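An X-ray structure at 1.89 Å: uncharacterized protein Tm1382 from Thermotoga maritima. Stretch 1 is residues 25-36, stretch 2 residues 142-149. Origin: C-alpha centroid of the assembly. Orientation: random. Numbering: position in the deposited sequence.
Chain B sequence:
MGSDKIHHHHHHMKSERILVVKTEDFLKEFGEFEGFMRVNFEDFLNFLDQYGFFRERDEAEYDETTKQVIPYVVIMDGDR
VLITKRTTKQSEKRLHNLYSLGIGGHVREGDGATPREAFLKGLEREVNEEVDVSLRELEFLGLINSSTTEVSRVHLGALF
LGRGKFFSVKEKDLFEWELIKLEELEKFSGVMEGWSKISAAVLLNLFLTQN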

# COMPACT_ATOMS: atom_id res chain seq x y z
N ASP B 25 3.92 -3.30 -19.24
CA ASP B 25 5.11 -4.11 -18.91
C ASP B 25 5.31 -4.21 -17.38
O ASP B 25 5.62 -5.28 -16.85
N PHE B 26 5.14 -3.09 -16.68
CA PHE B 26 5.21 -3.06 -15.21
C PHE B 26 4.20 -4.01 -14.58
O PHE B 26 4.56 -4.90 -13.80
N LEU B 27 2.93 -3.85 -14.92
CA LEU B 27 1.87 -4.69 -14.36
C LEU B 27 2.08 -6.17 -14.69
O LEU B 27 1.84 -7.04 -13.85
N LYS B 28 2.53 -6.45 -15.91
CA LYS B 28 2.83 -7.82 -16.31
C LYS B 28 3.93 -8.42 -15.43
O LYS B 28 3.82 -9.56 -14.98
N GLU B 29 4.98 -7.65 -15.18
CA GLU B 29 6.09 -8.15 -14.39
C GLU B 29 5.75 -8.23 -12.89
O GLU B 29 6.06 -9.21 -12.22
N PHE B 30 5.11 -7.18 -12.38
CA PHE B 30 4.93 -7.06 -10.93
C PHE B 30 3.52 -7.18 -10.40
O PHE B 30 3.31 -7.29 -9.19
N GLY B 31 2.54 -7.16 -11.29
CA GLY B 31 1.15 -7.32 -10.89
C GLY B 31 0.56 -6.02 -10.37
O GLY B 31 1.14 -4.95 -10.49
N GLU B 32 -0.61 -6.15 -9.77
CA GLU B 32 -1.42 -5.02 -9.37
C GLU B 32 -1.33 -4.83 -7.86
O GLU B 32 -1.79 -5.68 -7.10
N PHE B 33 -0.73 -3.73 -7.44
CA PHE B 33 -0.71 -3.39 -6.02
C PHE B 33 -0.84 -1.90 -5.83
O PHE B 33 -0.57 -1.13 -6.74
N GLU B 34 -1.26 -1.51 -4.63
CA GLU B 34 -1.44 -0.11 -4.26
C GLU B 34 -0.69 0.09 -2.96
O GLU B 34 -1.10 -0.44 -1.94
N GLY B 35 0.40 0.83 -3.00
CA GLY B 35 1.21 1.05 -1.81
C GLY B 35 2.64 0.63 -2.07
O GLY B 35 3.24 1.10 -3.03
N PHE B 36 3.16 -0.26 -1.24
CA PHE B 36 4.53 -0.74 -1.37
C PHE B 36 4.53 -2.25 -1.48
O PHE B 36 3.72 -2.91 -0.84
N GLY B 142 12.13 -2.03 -2.13
CA GLY B 142 11.08 -2.47 -3.05
C GLY B 142 10.51 -1.33 -3.85
O GLY B 142 11.16 -0.29 -4.01
N LEU B 143 9.27 -1.52 -4.30
CA LEU B 143 8.60 -0.58 -5.20
C LEU B 143 7.39 0.10 -4.57
O LEU B 143 6.62 -0.52 -3.83
N ILE B 144 7.23 1.37 -4.91
CA ILE B 144 6.06 2.14 -4.50
C ILE B 144 5.21 2.47 -5.71
O ILE B 144 5.69 3.12 -6.66
N ASN B 145 3.95 2.06 -5.67
CA ASN B 145 3.02 2.31 -6.75
C ASN B 145 1.72 2.74 -6.13
O ASN B 145 1.01 1.93 -5.54
N SER B 146 1.43 4.03 -6.20
CA SER B 146 0.19 4.55 -5.61
C SER B 146 -0.53 5.38 -6.64
O SER B 146 0.10 5.99 -7.50
N SER B 147 -1.85 5.40 -6.55
CA SER B 147 -2.66 5.98 -7.58
C SER B 147 -3.49 7.15 -7.06
O SER B 147 -4.43 7.57 -7.72
N THR B 148 -3.13 7.69 -5.89
CA THR B 148 -3.97 8.69 -5.24
C THR B 148 -3.83 10.13 -5.78
O THR B 148 -4.61 11.01 -5.41
N THR B 149 -2.86 10.38 -6.66
CA THR B 149 -2.68 11.71 -7.25
C THR B 149 -2.27 11.60 -8.71
O THR B 149 -1.86 10.53 -9.16

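Stretch 1 leaves its helix at Gly31, whose positive phi suits glycine, and continues to Gly35 and Phe36, which pair antiparallel with Asn145 and Ile144; aromatic rings from the helix and the following segment close around Leu143. This leucine (chi1 m, chi2 t) is the bump that fills the hollow. Its CD1 sits squarely over the face of the Phe30 ring (chi1 m), 3.9 Å from the centroid and nearly on the ring normal. The same methyl meets the edge of Phe26 (chi1 t), with Leu143 CD1 3.9 Å from Phe26 CE1. Phe33, in the p rotamer, swings its ring inward although its CA-to-CB bond points sideways; its CZ lies 4.0 Å from Leu143 CB.

Asn145 (chi1 t) lies alongside the neighbouring rings of Phe26 and Phe33, touching both. Its CB rests 3.6 Å from Phe33 CE1, while its ND2 lies 3.6 Å from Phe26 CE2 at the ring edge and donates a hydrogen bond to Phe33 O (3.1 Å). The amide thus sits against aromatic rings with ND2 bonded to Phe33 O and OD1 bonded elsewhere in the structure.

The backbone of Asn145 pairs antiparallel with Gly35, through hydrogen bonds from Gly35 N to Asn145 O (2.8 Å) and from Asn145 N to Gly35 O (2.9 Å). On the other face of this short sheet, Phe36 (chi1 t) reaches over Gly142: Phe36 CE1 lies 3.5 Å from Gly142 CA, and a CB on Gly142 would clash with that ring atom. Ile144 (chi1 m, chi2 t) borders the ring edge more loosely, its CG1 4.4 Å from Phe36 CD1.

Glu34 starts away from stretch 2, but its t, p side chain curls back so that the carboxylate receives two hydrogen bonds from Ser147, OG to Glu34 OE1 (2.7 Å) and N to Glu34 OE2 (2.9 Å).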

# COMPACT_ATOMS: atom_id res chain seq x y z
CB ASP B 25 6.37 -3.51 -19.53
CG ASP B 25 6.39 -3.60 -21.07
OD1 ASP B 25 5.81 -4.54 -21.66
OD2 ASP B 25 7.02 -2.72 -21.68
CB PHE B 26 5.02 -1.62 -14.68
CG PHE B 26 4.77 -1.54 -13.20
CD1 PHE B 26 5.78 -1.78 -12.29
CD2 PHE B 26 3.51 -1.21 -12.72
CE1 PHE B 26 5.54 -1.71 -10.91
CE2 PHE B 26 3.27 -1.14 -11.34
CZ PHE B 26 4.28 -1.39 -10.45
CB LEU B 27 0.48 -4.22 -14.82
CG LEU B 27 0.10 -2.78 -14.43
CD1 LEU B 27 -1.13 -2.31 -15.21
CD2 LEU B 27 -0.11 -2.62 -12.93
CB LYS B 28 3.22 -7.89 -17.80
CG LYS B 28 4.02 -9.14 -18.21
CD LYS B 28 3.36 -10.46 -17.79
CE LYS B 28 2.68 -11.17 -18.95
NZ LYS B 28 1.84 -12.28 -18.40
CB GLU B 29 7.31 -7.25 -14.58
CG GLU B 29 8.61 -7.86 -14.07
CD GLU B 29 9.06 -9.06 -14.88
OE1 GLU B 29 8.81 -9.10 -16.11
OE2 GLU B 29 9.65 -9.98 -14.28
CB PHE B 30 5.55 -5.76 -10.47
CG PHE B 30 7.02 -5.70 -10.68
CD1 PHE B 30 7.87 -6.50 -9.94
CD2 PHE B 30 7.57 -4.87 -11.65
CE1 PHE B 30 9.24 -6.47 -10.14
CE2 PHE B 30 8.93 -4.83 -11.86
CZ PHE B 30 9.78 -5.63 -11.09
CB GLU B 32 -2.87 -5.29 -9.77
CG GLU B 32 -3.06 -5.33 -11.28
CD GLU B 32 -4.41 -5.88 -11.70
OE1 GLU B 32 -5.45 -5.33 -11.27
OE2 GLU B 32 -4.43 -6.86 -12.49
CB PHE B 33 0.56 -3.92 -5.35
CG PHE B 33 1.83 -3.31 -5.86
CD1 PHE B 33 2.50 -2.35 -5.11
CD2 PHE B 33 2.38 -3.71 -7.07
CE1 PHE B 33 3.68 -1.81 -5.56
CE2 PHE B 33 3.55 -3.17 -7.53
CZ PHE B 33 4.21 -2.22 -6.77
CB GLU B 34 -2.93 0.19 -4.06
CG GLU B 34 -3.27 1.59 -3.55
CD GLU B 34 -3.08 2.68 -4.61
OE1 GLU B 34 -3.35 2.41 -5.80
OE2 GLU B 34 -2.68 3.81 -4.23
CB PHE B 36 5.35 -0.32 -0.16
CG PHE B 36 6.64 -1.08 0.01
CD1 PHE B 36 7.81 -0.63 -0.59
CD2 PHE B 36 6.69 -2.24 0.78
CE1 PHE B 36 9.01 -1.32 -0.43
CE2 PHE B 36 7.88 -2.93 0.95
CZ PHE B 36 9.05 -2.48 0.34
CB LEU B 143 8.12 -1.33 -6.44
CG LEU B 143 9.21 -1.97 -7.29
CD1 LEU B 143 8.61 -2.50 -8.59
CD2 LEU B 143 10.30 -0.99 -7.59
CB ILE B 144 6.43 3.48 -3.85
CG1 ILE B 144 7.37 3.27 -2.66
CG2 ILE B 144 5.14 4.22 -3.45
CD1 ILE B 144 7.89 4.59 -2.05
CB ASN B 145 2.82 1.04 -7.59
CG ASN B 145 1.94 1.26 -8.80
OD1 ASN B 145 2.12 2.23 -9.54
ND2 ASN B 145 0.98 0.37 -9.02
CB SER B 146 0.48 5.41 -4.40
OG SER B 146 1.31 6.47 -4.76
CB SER B 147 -3.59 4.92 -8.17
OG SER B 147 -4.50 4.45 -7.19
CB THR B 148 -3.78 8.69 -3.71
OG1 THR B 148 -2.40 8.80 -3.38
CG2 THR B 148 -4.33 7.39 -3.12
CB THR B 149 -1.64 12.59 -6.48
OG1 THR B 149 -0.32 12.03 -6.59
CG2 THR B 149 -2.02 12.70 -4.99